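SnoN,Epimerase SnoN (PDB 5EP9) acts as an epimerase in nogalamycin biosynthesis, a non-heme iron enzyme that binds 2-oxoglutarate and probably belongs to the 2-oxoglutarate-dependent dioxygenases by activity. Local coordinates at residues Tyr40-Tyr45 with Phe218-Thr223; Cys172-Gly178 with Met204-Pro210; Val48-Leu52 with His103-Leu109; Leu33-Ala37 with Leu109-Leu113. All blocks are in the same frame, centred on the assembly; numbering follows the deposited sequence. Where two conformers were deposited one is given.

Contact 1: residues Tyr40-Tyr45 with Phe218-Thr223. With AKG (2-oxoglutaric acid), chain E.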
loop_
_atom_site.group_PDB
_atom_site.type_symbol
_atom_site.label_atom_id
_atom_site.label_comp_id
_atom_site.label_asym_id
_atom_site.label_seq_id
_atom_site.Cartn_x
_atom_site.Cartn_y
_atom_site.Cartn_z
ATOM N N TYR A 40 -3.734 -9.608 12.143
ATOM C CA TYR A 40 -2.609 -8.999 11.350
ATOM C C TYR A 40 -1.229 -9.712 11.597
ATOM O O TYR A 40 -0.487 -10.036 10.693
ATOM C CB TYR A 40 -2.487 -7.519 11.593
ATOM C CG TYR A 40 -1.342 -6.886 10.857
ATOM C CD1 TYR A 40 -1.419 -6.690 9.494
ATOM C CD2 TYR A 40 -0.201 -6.461 11.501
ATOM C CE1 TYR A 40 -0.362 -6.089 8.803
ATOM C CE2 TYR A 40 0.896 -5.875 10.800
ATOM C CZ TYR A 40 0.799 -5.693 9.482
ATOM O OH TYR A 40 1.796 -5.158 8.745
ATOM N N ARG A 41 -0.910 -9.964 12.840
ATOM C CA ARG A 41 0.360 -10.571 13.194
ATOM C C ARG A 41 0.459 -12.030 12.695
ATOM O O ARG A 41 1.490 -12.421 12.174
ATOM C CB ARG A 41 0.619 -10.430 14.693
ATOM C CG ARG A 41 1.062 -8.959 14.952
ATOM C CD ARG A 41 1.638 -8.682 16.331
ATOM N NE ARG A 41 0.920 -9.464 17.337
ATOM C CZ ARG A 41 -0.144 -9.087 18.013
ATOM N NH1 ARG A 41 -0.650 -7.859 17.881
ATOM N NH2 ARG A 41 -0.654 -9.960 18.923
ATOM N N ARG A 42 -0.604 -12.788 12.876
ATOM C CA ARG A 42 -0.700 -14.217 12.459
ATOM C C ARG A 42 -0.722 -14.360 10.942
ATOM O O ARG A 42 0.040 -15.073 10.373
ATOM C CB ARG A 42 -1.966 -14.802 13.012
ATOM C CG ARG A 42 -2.117 -16.319 12.827
ATOM C CD ARG A 42 -3.232 -16.946 13.698
ATOM N NE ARG A 42 -4.244 -15.947 14.165
ATOM C CZ ARG A 42 -4.509 -15.591 15.450
ATOM N NH1 ARG A 42 -3.903 -16.195 16.506
ATOM N NH2 ARG A 42 -5.446 -14.650 15.698
ATOM N N ASP A 43 -1.475 -13.540 10.297
ATOM C CA ASP A 43 -1.667 -13.689 8.853
ATOM C C ASP A 43 -0.823 -12.862 7.957
ATOM O O ASP A 43 -0.610 -13.205 6.783
ATOM C CB ASP A 43 -3.141 -13.415 8.458
ATOM C CG ASP A 43 -4.144 -14.423 9.032
ATOM O OD1 ASP A 43 -3.747 -15.462 9.521
ATOM O OD2 ASP A 43 -5.357 -14.148 8.917
ATOM N N GLY A 44 -0.449 -11.687 8.436
ATOM C CA GLY A 44 0.350 -10.747 7.637
ATOM C C GLY A 44 -0.479 -9.767 6.845
ATOM O O GLY A 44 0.060 -9.010 6.047
ATOM N N TYR A 45 -1.793 -9.855 7.021
ATOM C CA TYR A 45 -2.718 -8.900 6.460
ATOM C C TYR A 45 -3.936 -8.869 7.302
ATOM O O TYR A 45 -4.217 -9.803 8.026
ATOM C CB TYR A 45 -3.095 -9.253 4.995
ATOM C CG TYR A 45 -4.077 -10.382 4.917
ATOM C CD1 TYR A 45 -3.659 -11.676 5.092
ATOM C CD2 TYR A 45 -5.442 -10.129 4.792
ATOM C CE1 TYR A 45 -4.577 -12.736 5.066
ATOM C CE2 TYR A 45 -6.353 -11.164 4.731
ATOM C CZ TYR A 45 -5.917 -12.433 4.875
ATOM O OH TYR A 45 -6.809 -13.431 4.906
ATOM N N PHE A 218 -4.838 -3.889 5.308
ATOM C CA PHE A 218 -3.460 -3.654 5.648
ATOM C C PHE A 218 -2.675 -4.905 5.386
ATOM O O PHE A 218 -3.117 -6.012 5.728
ATOM C CB PHE A 218 -3.317 -3.298 7.095
ATOM C CG PHE A 218 -3.932 -1.969 7.464
ATOM C CD1 PHE A 218 -5.232 -1.915 7.853
ATOM C CD2 PHE A 218 -3.175 -0.801 7.372
ATOM C CE1 PHE A 218 -5.824 -0.706 8.183
ATOM C CE2 PHE A 218 -3.732 0.403 7.742
ATOM C CZ PHE A 218 -5.066 0.463 8.161
ATOM N N HIS A 219 -1.526 -4.761 4.730
ATOM C CA HIS A 219 -0.592 -5.889 4.619
ATOM C C HIS A 219 0.846 -5.525 4.924
ATOM O O HIS A 219 1.405 -4.494 4.489
ATOM C CB HIS A 219 -0.757 -6.637 3.287
ATOM C CG HIS A 219 -0.267 -5.918 2.096
ATOM N ND1 HIS A 219 -1.056 -5.048 1.386
ATOM C CD2 HIS A 219 0.906 -5.990 1.431
ATOM C CE1 HIS A 219 -0.392 -4.624 0.321
ATOM N NE2 HIS A 219 0.801 -5.165 0.338
ATOM N N HIS A 220 1.467 -6.476 5.569
ATOM C CA HIS A 220 2.905 -6.446 5.909
ATOM C C HIS A 220 3.782 -6.516 4.662
ATOM O O HIS A 220 3.476 -7.125 3.675
ATOM C CB HIS A 220 3.189 -7.636 6.866
ATOM C CG HIS A 220 4.525 -7.626 7.554
ATOM N ND1 HIS A 220 5.711 -7.978 6.925
ATOM C CD2 HIS A 220 4.842 -7.410 8.851
ATOM C CE1 HIS A 220 6.700 -7.897 7.783
ATOM N NE2 HIS A 220 6.198 -7.614 8.961
ATOM N N ALA A 221 4.914 -5.869 4.745
ATOM C CA ALA A 221 5.868 -5.748 3.637
ATOM C C ALA A 221 6.507 -7.077 3.197
ATOM O O ALA A 221 7.102 -7.130 2.125
ATOM C CB ALA A 221 6.988 -4.788 4.061
ATOM N N ARG A 222 6.444 -8.067 4.060
ATOM C CA ARG A 222 6.908 -9.432 3.734
ATOM C C ARG A 222 5.775 -10.402 3.305
ATOM O O ARG A 222 6.043 -11.529 2.903
ATOM C CB ARG A 222 7.778 -10.036 4.852
ATOM C CG ARG A 222 9.153 -9.328 5.031
ATOM C CD ARG A 222 10.245 -10.012 5.849
ATOM N NE ARG A 222 10.590 -11.355 5.399
ATOM C CZ ARG A 222 11.642 -11.649 4.679
ATOM N NH1 ARG A 222 12.513 -10.710 4.306
ATOM N NH2 ARG A 222 11.822 -12.918 4.343
ATOM N N THR A 223 4.511 -9.933 3.338
ATOM C CA THR A 223 3.403 -10.810 2.943
ATOM C C THR A 223 3.314 -10.930 1.432
ATOM O O THR A 223 3.276 -9.924 0.742
ATOM C CB THR A 223 2.118 -10.292 3.478
ATOM O OG1 THR A 223 2.203 -10.259 4.908
ATOM C CG2 THR A 223 0.933 -11.156 3.048
HETATM C C1 AKG E . 0.470 -3.310 -2.974
HETATM O O1 AKG E . 1.530 -3.549 -2.340
HETATM O O2 AKG E . -0.398 -2.509 -2.548
HETATM C C2 AKG E . 0.193 -4.028 -4.240
HETATM O O5 AKG E . 1.035 -4.843 -4.668
HETATM C C3 AKG E . -1.130 -3.699 -4.970
HETATM C C4 AKG E . -1.481 -4.580 -6.165
HETATM C C5 AKG E . -2.759 -4.233 -6.893
HETATM O O3 AKG E . -3.491 -3.332 -6.445
HETATM O O4 AKG E . -3.049 -4.832 -7.974
#

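Contact 2: residues Cys172-Gly178 with Met204-Pro210. With ACT (acetate ion), chain G.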
loop_
_atom_site.group_PDB
_atom_site.type_symbol
_atom_site.label_atom_id
_atom_site.label_comp_id
_atom_site.label_asym_id
_atom_site.label_seq_id
_atom_site.Cartn_x
_atom_site.Cartn_y
_atom_site.Cartn_z
ATOM N N CYS A 172 -9.591 -7.874 -7.077
ATOM C CA CYS A 172 -9.242 -7.747 -5.688
ATOM C C CYS A 172 -7.952 -8.485 -5.465
ATOM O O CYS A 172 -7.477 -9.242 -6.326
ATOM C CB CYS A 172 -10.349 -8.239 -4.727
ATOM S SG CYS A 172 -10.528 -10.035 -4.687
ATOM N N MET A 173 -7.434 -8.324 -4.263
ATOM C CA MET A 173 -6.145 -8.952 -3.862
ATOM C C MET A 173 -6.305 -10.341 -3.260
ATOM O O MET A 173 -7.338 -10.657 -2.687
ATOM C CB MET A 173 -5.349 -8.042 -2.923
ATOM C CG MET A 173 -4.955 -6.723 -3.645
ATOM S SD MET A 173 -3.369 -6.021 -3.121
ATOM C CE MET A 173 -4.074 -5.301 -1.718
ATOM N N THR A 174 -5.205 -11.075 -3.350
ATOM C CA THR A 174 -4.997 -12.370 -2.695
ATOM C C THR A 174 -3.731 -12.280 -1.872
ATOM O O THR A 174 -2.740 -11.723 -2.321
ATOM C CB THR A 174 -4.876 -13.453 -3.756
ATOM O OG1 THR A 174 -6.129 -13.511 -4.452
ATOM C CG2 THR A 174 -4.521 -14.849 -3.185
ATOM N N PHE A 175 -3.774 -12.847 -0.667
ATOM C CA PHE A 175 -2.677 -12.837 0.241
ATOM C C PHE A 175 -2.316 -14.251 0.647
ATOM O O PHE A 175 -3.186 -15.151 0.643
ATOM C CB PHE A 175 -3.048 -12.070 1.526
ATOM C CG PHE A 175 -3.506 -10.663 1.285
ATOM C CD1 PHE A 175 -2.626 -9.625 1.225
ATOM C CD2 PHE A 175 -4.822 -10.400 1.160
ATOM C CE1 PHE A 175 -3.073 -8.275 1.021
ATOM C CE2 PHE A 175 -5.286 -9.106 0.939
ATOM C CZ PHE A 175 -4.384 -8.034 0.879
ATOM N N VAL A 176 -1.047 -14.500 0.975
ATOM C CA VAL A 176 -0.649 -15.884 1.470
ATOM C C VAL A 176 -0.413 -15.780 2.944
ATOM O O VAL A 176 0.591 -15.199 3.370
ATOM C CB VAL A 176 0.619 -16.348 0.810
ATOM C CG1 VAL A 176 0.979 -17.724 1.313
ATOM C CG2 VAL A 176 0.472 -16.402 -0.698
ATOM N N PRO A 177 -1.347 -16.264 3.761
ATOM C CA PRO A 177 -1.258 -15.936 5.171
ATOM C C PRO A 177 -0.046 -16.589 5.762
ATOM O O PRO A 177 0.272 -17.758 5.401
ATOM C CB PRO A 177 -2.564 -16.483 5.807
ATOM C CG PRO A 177 -3.269 -17.155 4.720
ATOM C CD PRO A 177 -2.707 -16.719 3.399
ATOM N N GLY A 178 0.608 -15.894 6.697
ATOM C CA GLY A 178 1.839 -16.447 7.308
ATOM C C GLY A 178 3.091 -16.278 6.469
ATOM O O GLY A 178 4.182 -16.568 6.942
ATOM N N MET A 204 1.137 -23.459 0.513
ATOM C CA MET A 204 0.432 -22.591 1.456
ATOM C C MET A 204 -0.881 -21.866 0.966
ATOM O O MET A 204 -0.970 -21.474 -0.158
ATOM C CB MET A 204 1.323 -21.427 1.902
ATOM C CG MET A 204 2.488 -21.862 2.831
ATOM S SD MET A 204 3.678 -20.452 3.001
ATOM C CE MET A 204 2.769 -19.614 4.421
ATOM N N PRO A 205 -1.880 -21.872 1.813
ATOM C CA PRO A 205 -3.121 -21.545 1.244
ATOM C C PRO A 205 -3.191 -20.080 0.946
ATOM O O PRO A 205 -2.370 -19.296 1.460
ATOM C CB PRO A 205 -4.159 -21.885 2.328
ATOM C CG PRO A 205 -3.423 -22.087 3.574
ATOM C CD PRO A 205 -2.079 -22.590 3.135
ATOM N N ARG A 206 -4.057 -19.711 0.049
ATOM C CA ARG A 206 -4.175 -18.340 -0.366
ATOM C C ARG A 206 -5.555 -17.805 -0.182
ATOM O O ARG A 206 -6.473 -18.503 -0.436
ATOM C CB ARG A 206 -3.838 -18.234 -1.843
ATOM C CG ARG A 206 -2.370 -18.618 -2.120
ATOM C CD ARG A 206 -2.348 -19.834 -2.885
ATOM N NE ARG A 206 -1.051 -20.467 -3.056
ATOM C CZ ARG A 206 -0.305 -20.372 -4.155
ATOM N NH1 ARG A 206 -0.549 -19.491 -5.131
ATOM N NH2 ARG A 206 0.727 -21.132 -4.248
ATOM N N VAL A 207 -5.671 -16.561 0.229
ATOM C CA VAL A 207 -6.931 -15.975 0.604
ATOM C C VAL A 207 -7.197 -14.732 -0.215
ATOM O O VAL A 207 -6.451 -13.808 -0.207
ATOM C CB VAL A 207 -6.967 -15.543 2.092
ATOM C CG1 VAL A 207 -8.353 -14.979 2.449
ATOM C CG2 VAL A 207 -6.650 -16.712 3.026
ATOM N N THR A 208 -8.251 -14.817 -0.993
ATOM C CA THR A 208 -8.709 -13.798 -1.866
ATOM C C THR A 208 -9.751 -13.019 -1.096
ATOM O O THR A 208 -10.699 -13.540 -0.555
ATOM C CB THR A 208 -9.296 -14.436 -3.165
ATOM O OG1 THR A 208 -8.235 -15.142 -3.783
ATOM C CG2 THR A 208 -9.804 -13.329 -4.109
ATOM N N VAL A 209 -9.577 -11.699 -1.127
ATOM C CA VAL A 209 -10.338 -10.773 -0.283
ATOM C C VAL A 209 -11.060 -9.717 -1.076
ATOM O O VAL A 209 -10.564 -8.607 -1.237
ATOM C CB VAL A 209 -9.401 -10.077 0.700
ATOM C CG1 VAL A 209 -10.164 -9.195 1.723
ATOM C CG2 VAL A 209 -8.625 -11.152 1.461
ATOM N N PRO A 210 -12.258 -10.017 -1.475
ATOM C CA PRO A 210 -13.051 -8.927 -2.066
ATOM C C PRO A 210 -13.395 -7.840 -1.028
ATOM O O PRO A 210 -13.520 -8.128 0.161
ATOM C CB PRO A 210 -14.272 -9.618 -2.600
ATOM C CG PRO A 210 -14.313 -10.903 -1.899
ATOM C CD PRO A 210 -12.996 -11.273 -1.433
HETATM C C ACT G . -1.577 -15.775 -5.062
HETATM O O ACT G . -1.798 -15.247 -6.152
HETATM O OXT ACT G . -2.054 -16.908 -4.807
HETATM C CH3 ACT G . -0.767 -15.016 -4.059
HETATM O O HOH W 1 -8.504 -6.926 -2.025
HETATM O O HOH W 2 -0.888 -19.778 4.038
#

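Contact 3: residues Val48-Leu52 with His103-Leu109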
loop_
_atom_site.group_PDB
_atom_site.type_symbol
_atom_site.label_atom_id
_atom_site.label_comp_id
_atom_site.label_asym_id
_atom_site.label_seq_id
_atom_site.Cartn_x
_atom_site.Cartn_y
_atom_site.Cartn_z
ATOM N N VAL A 48 -10.264 -4.539 7.003
ATOM C CA VAL A 48 -11.047 -3.638 7.886
ATOM C C VAL A 48 -12.183 -3.030 7.103
ATOM O O VAL A 48 -11.948 -2.156 6.285
ATOM C CB VAL A 48 -10.210 -2.463 8.516
ATOM C CG1 VAL A 48 -11.044 -1.648 9.500
ATOM C CG2 VAL A 48 -9.011 -3.002 9.260
ATOM N N PRO A 49 -13.391 -3.458 7.366
ATOM C CA PRO A 49 -14.521 -2.817 6.626
ATOM C C PRO A 49 -14.873 -1.373 7.063
ATOM O O PRO A 49 -14.667 -1.024 8.180
ATOM C CB PRO A 49 -15.708 -3.713 6.908
ATOM C CG PRO A 49 -15.368 -4.401 8.202
ATOM C CD PRO A 49 -13.853 -4.510 8.289
ATOM N N GLY A 50 -15.313 -0.560 6.110
ATOM C CA GLY A 50 -15.930 0.737 6.401
ATOM C C GLY A 50 -14.960 1.670 7.125
ATOM O O GLY A 50 -15.280 2.309 8.052
ATOM N N VAL A 51 -13.723 1.678 6.668
ATOM C CA VAL A 51 -12.757 2.576 7.261
ATOM C C VAL A 51 -13.056 4.059 6.832
ATOM O O VAL A 51 -12.806 4.975 7.584
ATOM C CB VAL A 51 -11.354 2.068 6.993
ATOM C CG1 VAL A 51 -10.807 2.523 5.663
ATOM C CG2 VAL A 51 -10.469 2.568 8.036
ATOM N N LEU A 52 -13.547 4.240 5.620
ATOM C CA LEU A 52 -14.064 5.490 5.133
ATOM C C LEU A 52 -15.564 5.473 5.082
ATOM O O LEU A 52 -16.183 4.442 4.760
ATOM C CB LEU A 52 -13.585 5.760 3.705
ATOM C CG LEU A 52 -12.090 5.872 3.468
ATOM C CD1 LEU A 52 -11.789 6.175 1.986
ATOM C CD2 LEU A 52 -11.461 6.932 4.374
ATOM N N HIS A 103 -5.144 10.118 6.967
ATOM C CA HIS A 103 -6.421 9.938 7.542
ATOM C C HIS A 103 -6.320 9.460 8.993
ATOM O O HIS A 103 -5.664 8.439 9.277
ATOM C CB HIS A 103 -7.196 8.933 6.708
ATOM C CG HIS A 103 -8.647 8.899 7.013
ATOM N ND1 HIS A 103 -9.152 8.200 8.089
ATOM C CD2 HIS A 103 -9.703 9.542 6.442
ATOM C CE1 HIS A 103 -10.459 8.411 8.158
ATOM N NE2 HIS A 103 -10.814 9.212 7.167
ATOM N N PRO A 104 -7.022 10.085 9.904
ATOM C CA PRO A 104 -6.811 9.714 11.317
ATOM C C PRO A 104 -7.122 8.285 11.695
ATOM O O PRO A 104 -6.454 7.725 12.552
ATOM C CB PRO A 104 -7.748 10.694 12.149
ATOM C CG PRO A 104 -8.009 11.833 11.214
ATOM C CD PRO A 104 -7.791 11.330 9.763
ATOM N N ARG A 105 -8.182 7.768 11.157
ATOM C CA ARG A 105 -8.568 6.421 11.462
ATOM C C ARG A 105 -7.635 5.375 10.850
ATOM O O ARG A 105 -7.290 4.402 11.483
ATOM C CB ARG A 105 -10.021 6.219 11.032
ATOM C CG ARG A 105 -10.542 4.900 11.535
ATOM C CD ARG A 105 -12.045 4.836 11.591
ATOM N NE ARG A 105 -12.334 3.390 11.605
ATOM C CZ ARG A 105 -13.472 2.821 11.201
ATOM N NH1 ARG A 105 -14.485 3.572 10.753
ATOM N NH2 ARG A 105 -13.595 1.488 11.260
ATOM N N ILE A 106 -7.278 5.563 9.592
ATOM C CA ILE A 106 -6.344 4.690 8.919
ATOM C C ILE A 106 -4.992 4.694 9.648
ATOM O O ILE A 106 -4.354 3.651 9.897
ATOM C CB ILE A 106 -6.180 5.098 7.462
ATOM C CG1 ILE A 106 -7.485 4.863 6.745
ATOM C CG2 ILE A 106 -5.046 4.276 6.792
ATOM C CD1 ILE A 106 -7.497 5.149 5.266
ATOM N N ALA A 107 -4.582 5.911 10.052
ATOM C CA ALA A 107 -3.270 6.115 10.676
ATOM C C ALA A 107 -3.261 5.457 12.004
ATOM O O ALA A 107 -2.265 4.790 12.393
ATOM C CB ALA A 107 -2.995 7.600 10.890
ATOM N N ALA A 108 -4.327 5.680 12.766
ATOM C CA ALA A 108 -4.404 5.040 14.080
ATOM C C ALA A 108 -4.372 3.460 13.990
ATOM O O ALA A 108 -3.744 2.827 14.824
ATOM C CB ALA A 108 -5.583 5.494 14.890
ATOM N N LEU A 109 -5.078 2.905 13.020
ATOM C CA LEU A 109 -5.073 1.488 12.807
ATOM C C LEU A 109 -3.673 0.993 12.456
ATOM O O LEU A 109 -3.220 0.062 13.024
ATOM C CB LEU A 109 -6.032 1.107 11.708
ATOM C CG LEU A 109 -7.459 1.119 12.199
ATOM C CD1 LEU A 109 -8.422 1.097 11.009
ATOM C CD2 LEU A 109 -7.739 -0.100 13.083
#

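Contact 4: residues Leu33-Ala37 with Leu109-Leu113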
loop_
_atom_site.group_PDB
_atom_site.type_symbol
_atom_site.label_atom_id
_atom_site.label_comp_id
_atom_site.label_asym_id
_atom_site.label_seq_id
_atom_site.Cartn_x
_atom_site.Cartn_y
_atom_site.Cartn_z
ATOM N N LEU A 33 -10.088 -4.495 18.621
ATOM C CA LEU A 33 -8.835 -3.970 18.111
ATOM C C LEU A 33 -7.636 -4.968 18.410
ATOM O O LEU A 33 -6.794 -5.184 17.580
ATOM C CB LEU A 33 -8.581 -2.594 18.703
ATOM C CG LEU A 33 -7.635 -1.613 18.034
ATOM C CD1 LEU A 33 -8.002 -1.428 16.564
ATOM C CD2 LEU A 33 -7.626 -0.234 18.735
ATOM N N GLU A 34 -7.630 -5.552 19.577
ATOM C CA GLU A 34 -6.636 -6.562 19.935
ATOM C C GLU A 34 -6.744 -7.789 19.039
ATOM O O GLU A 34 -5.765 -8.350 18.592
ATOM C CB GLU A 34 -6.724 -6.980 21.436
ATOM C CG GLU A 34 -5.508 -7.810 21.950
ATOM C CD GLU A 34 -5.142 -7.549 23.441
ATOM O OE1 GLU A 34 -5.799 -8.136 24.371
ATOM O OE2 GLU A 34 -4.158 -6.752 23.679
ATOM N N ARG A 35 -7.974 -8.162 18.749
ATOM C CA ARG A 35 -8.284 -9.323 17.856
ATOM C C ARG A 35 -7.867 -9.061 16.451
ATOM O O ARG A 35 -7.252 -9.897 15.790
ATOM C CB ARG A 35 -9.760 -9.746 17.932
ATOM C CG ARG A 35 -10.025 -10.631 19.182
ATOM C CD ARG A 35 -11.453 -11.204 19.243
ATOM N NE ARG A 35 -12.473 -10.253 18.718
ATOM C CZ ARG A 35 -13.252 -9.425 19.429
ATOM N NH1 ARG A 35 -13.212 -9.348 20.772
ATOM N NH2 ARG A 35 -14.073 -8.620 18.760
ATOM N N LEU A 36 -8.083 -7.850 16.075
ATOM C CA LEU A 36 -7.677 -7.389 14.746
ATOM C C LEU A 36 -6.163 -7.387 14.543
ATOM O O LEU A 36 -5.634 -7.843 13.525
ATOM C CB LEU A 36 -8.230 -5.999 14.553
ATOM C CG LEU A 36 -8.068 -5.501 13.152
ATOM C CD1 LEU A 36 -9.289 -5.894 12.295
ATOM C CD2 LEU A 36 -7.959 -4.016 13.238
ATOM N N ALA A 37 -5.463 -6.857 15.545
ATOM C CA ALA A 37 -4.001 -6.834 15.534
ATOM C C ALA A 37 -3.442 -8.303 15.522
ATOM O O ALA A 37 -2.416 -8.565 14.941
ATOM C CB ALA A 37 -3.459 -6.066 16.724
ATOM N N LEU A 109 -5.078 2.905 13.020
ATOM C CA LEU A 109 -5.073 1.488 12.807
ATOM C C LEU A 109 -3.673 0.993 12.456
ATOM O O LEU A 109 -3.220 0.062 13.024
ATOM C CB LEU A 109 -6.032 1.107 11.708
ATOM C CG LEU A 109 -7.459 1.119 12.199
ATOM C CD1 LEU A 109 -8.422 1.097 11.009
ATOM C CD2 LEU A 109 -7.739 -0.100 13.083
ATOM N N ALA A 110 -3.029 1.660 11.521
ATOM C CA ALA A 110 -1.728 1.306 11.108
ATOM C C ALA A 110 -0.744 1.259 12.281
ATOM O O ALA A 110 0.057 0.316 12.404
ATOM C CB ALA A 110 -1.183 2.243 10.023
ATOM N N GLU A 111 -0.780 2.281 13.120
ATOM C CA GLU A 111 0.136 2.341 14.213
ATOM C C GLU A 111 -0.166 1.266 15.226
ATOM O O GLU A 111 0.794 0.708 15.789
ATOM C CB GLU A 111 0.195 3.723 14.944
ATOM C CG GLU A 111 0.804 4.800 14.081
ATOM C CD GLU A 111 1.290 6.033 14.864
ATOM O OE1 GLU A 111 0.798 6.295 15.987
ATOM O OE2 GLU A 111 2.151 6.730 14.293
ATOM N N TYR A 112 -1.433 1.003 15.496
ATOM C CA TYR A 112 -1.785 -0.043 16.409
ATOM C C TYR A 112 -1.295 -1.412 15.824
ATOM O O TYR A 112 -0.733 -2.199 16.497
ATOM C CB TYR A 112 -3.283 -0.089 16.683
ATOM C CG TYR A 112 -3.647 -0.956 17.886
ATOM C CD1 TYR A 112 -3.672 -0.445 19.183
ATOM C CD2 TYR A 112 -3.950 -2.304 17.714
ATOM C CE1 TYR A 112 -3.994 -1.260 20.269
ATOM C CE2 TYR A 112 -4.257 -3.136 18.788
ATOM C CZ TYR A 112 -4.279 -2.624 20.049
ATOM O OH TYR A 112 -4.581 -3.462 21.094
ATOM N N LEU A 113 -1.500 -1.652 14.546
ATOM C CA LEU A 113 -1.118 -2.920 13.928
ATOM C C LEU A 113 0.381 -3.110 13.892
ATOM O O LEU A 113 0.886 -4.198 14.157
ATOM C CB LEU A 113 -1.628 -3.016 12.530
ATOM C CG LEU A 113 -3.142 -3.049 12.342
ATOM C CD1 LEU A 113 -3.516 -3.032 10.854
ATOM C CD2 LEU A 113 -3.770 -4.230 13.002
HETATM O O HOH W 3 -3.299 -5.760 20.943
#

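Contact 1: residues Tyr40-Tyr45 with Phe218-Thr223
Helix 30-43 ends at Asp43, and Gly44, the first residue to leave helical geometry, turns the chain into strand 45-48 beside strand 216-220. Tyr45 and His219 form an antiparallel non-hydrogen-bonded pair, their CA atoms 4.1 Å apart. Gly44 N still donates to Tyr40 O (2.8 Å), while its phi of 92° swings the chain out of the helix; a side chain here would strike Thr223 OG1 and the preceding carbonyl. Gly44 O takes two hydrogen bonds, from His220 N (2.9 Å) and from Thr223 OG1 (2.7 Å). A type I turn from His220 to Thr223 brings that hydroxyl into reach.

Tyr40 lies along the junction, its OH 3.4 Å from His220 CB, and Phe218 reaches helix 104-114 with its ring. His219 heads the other way: its NE2 bonds Asp144 OD2, an iron ligand, and makes a weak hydrogen bond to O1 of 2-oxoglutarate (3.2 Å). The contact joins the two SnoN portions of the fused construct, 14-202 and 203-305. Chemically, the Gly44 carbonyl, which accepts two hydrogen bonds, ties the helix end to the strand end, one residue along from a histidine that contacts both iron ligand and cosubstrate.

Contact 2: residues Cys172-Gly178 with Met204-Pro210
An antiparallel ladder is best read as a ledger of backbone donors and acceptors. Here 172-178, in the 14-202 portion of the construct, meets 204-210, in the 203-305 portion. Phe175 and Val207 settle their accounts mutually, Phe175 N to Val207 O and Val207 N to Phe175 O, both 2.9 Å. Two residues along, Val209 N donates to Met173 O at 2.9 Å, but the return bond is replaced by a water that accepts from Met173 N and donates to Val209 O, 2.8 Å to each. A second water donates to Pro177 O (2.7 Å) and Pro205 O (3.0 Å), where prolines offer no N-H. Between the rungs, the backbone of Thr174 bonds Ser226 of strand 225-227.

Thr174 OG1 and Thr208 OG1 share a hydrogen bond of 2.7 Å. Arg206 NE bonds Met204 O at 3.1 Å, NH2 bonds Ile202 O, and NH1 reaches OXT of an acetate, probably from the crystallisation liquor, at 3.0 Å. Phe175 CD2, meanwhile, meets Val209 CG2 at 3.9 Å. The chemistry thus divides by face: the hydroxyls of Thr174 and Thr208 pair on one, while Met173, Phe175, Val207 and Val209 make the other apolar, where Met173 touches 2-oxoglutarate and Phe175 stacks on Tyr45, with water completing the ladder where it frays.

Contact 3: residues Val48-Leu52 with His103-Leu109
In the double-stranded beta-helix of the cupin clan, helices commonly pack against the larger sheet, and here the loop leaving strand 45-48 meets helix 104-114 in that setting; both segments belong to the 14-202 portion of the construct. Val48, the last strand residue, sets CG1 4.1 Å from Leu109 CD1, while its backbone is still bonded to Cys216 of the neighbouring strand. Pro49 points away and barely touches the helix. Gly50 takes a positive phi of 61°, which suits glycine, and its N is bonded by Asp215 OD1; Gly50 O lies 3.1 Å from NH1 of the poorly ordered Arg105, whose guanidinium extends across the loop with one face over Val51 CA.

Val51 buries the most surface of the loop. Its CG2 fits between two successive helical turns, 4.0 Å from Ile106 CG1 and 3.9 Å from Leu109 CD1. Leu52 completes the apolar row with CD2 4.4 Å from Ile106 CD1. The same methyl covers the helix start, where His103 is the N-cap: ND1 accepts a weak hydrogen bond from Arg105 N (3.2 Å), NE2 is bonded to Glu56, and Leu52 CD2 sits over the ring face, 4.0 Å from its centroid, in a CH-pi contact.

Contact 4: residues Leu33-Ala37 with Leu109-Leu113
Tyr112, Leu33 and Leu113 carry most of this helix-helix contact, which lies wholly in the 14-202 portion of the construct. Tyr112 gives up the most surface: its ring is laid across helix 30-43, with Leu33 CG over one face in a CH-pi contact, 3.8 Å from the centroid, and Ala37 CB at the edge, 3.7 Å from Tyr112 CE2. The hydroxyl reaches the surface, where a water lies 2.6 Å from Tyr112 OH and donates to Glu34 OE2 at 3.0 Å. Leu33 also sends CD1 to Leu109 CD2 (3.7 Å).

On the buried side, Leu113 CD2 comes within 3.6 Å of Ala37 CA. The small alanine permits this, and the CA atoms of Ala37 and Leu113 are 5.1 Å apart. Leu36 CD2 packs on Leu109 CD2 (3.9 Å) and Leu113 CD2 (4.2 Å). The axes of the two short segments approach to 10.2 Å and cross at -66°. Leu109 and Leu113 also touch Phe218 of strand 216-220, so the arrangement is that of two steeply crossed helices covering one face of the large sheet in a cupin-type, double-stranded beta-helix fold.

How the contacts relate
As a set, the contacts illustrate how bonding follows the elements joined and their distance from the active site. Contact 1 is the buried one; the others are partly exposed. Contacts 1 and 2 rely on backbone hydrogen bonds and adjoin the iron site, meeting where Tyr45 stacks on Phe175 and Gly178 N probably hydrogen-bonds to Asp43 O. Contacts 3 and 4 depend on apolar packing and CH-pi contacts, share Leu109 of helix 104-114, and lie over the large sheet farther from the cosubstrate. Phe218 of contact 1 touches both. Contact 4 and contact 1 also draw on helix 30-43, whereas contact 2 touches neither 3 nor 4.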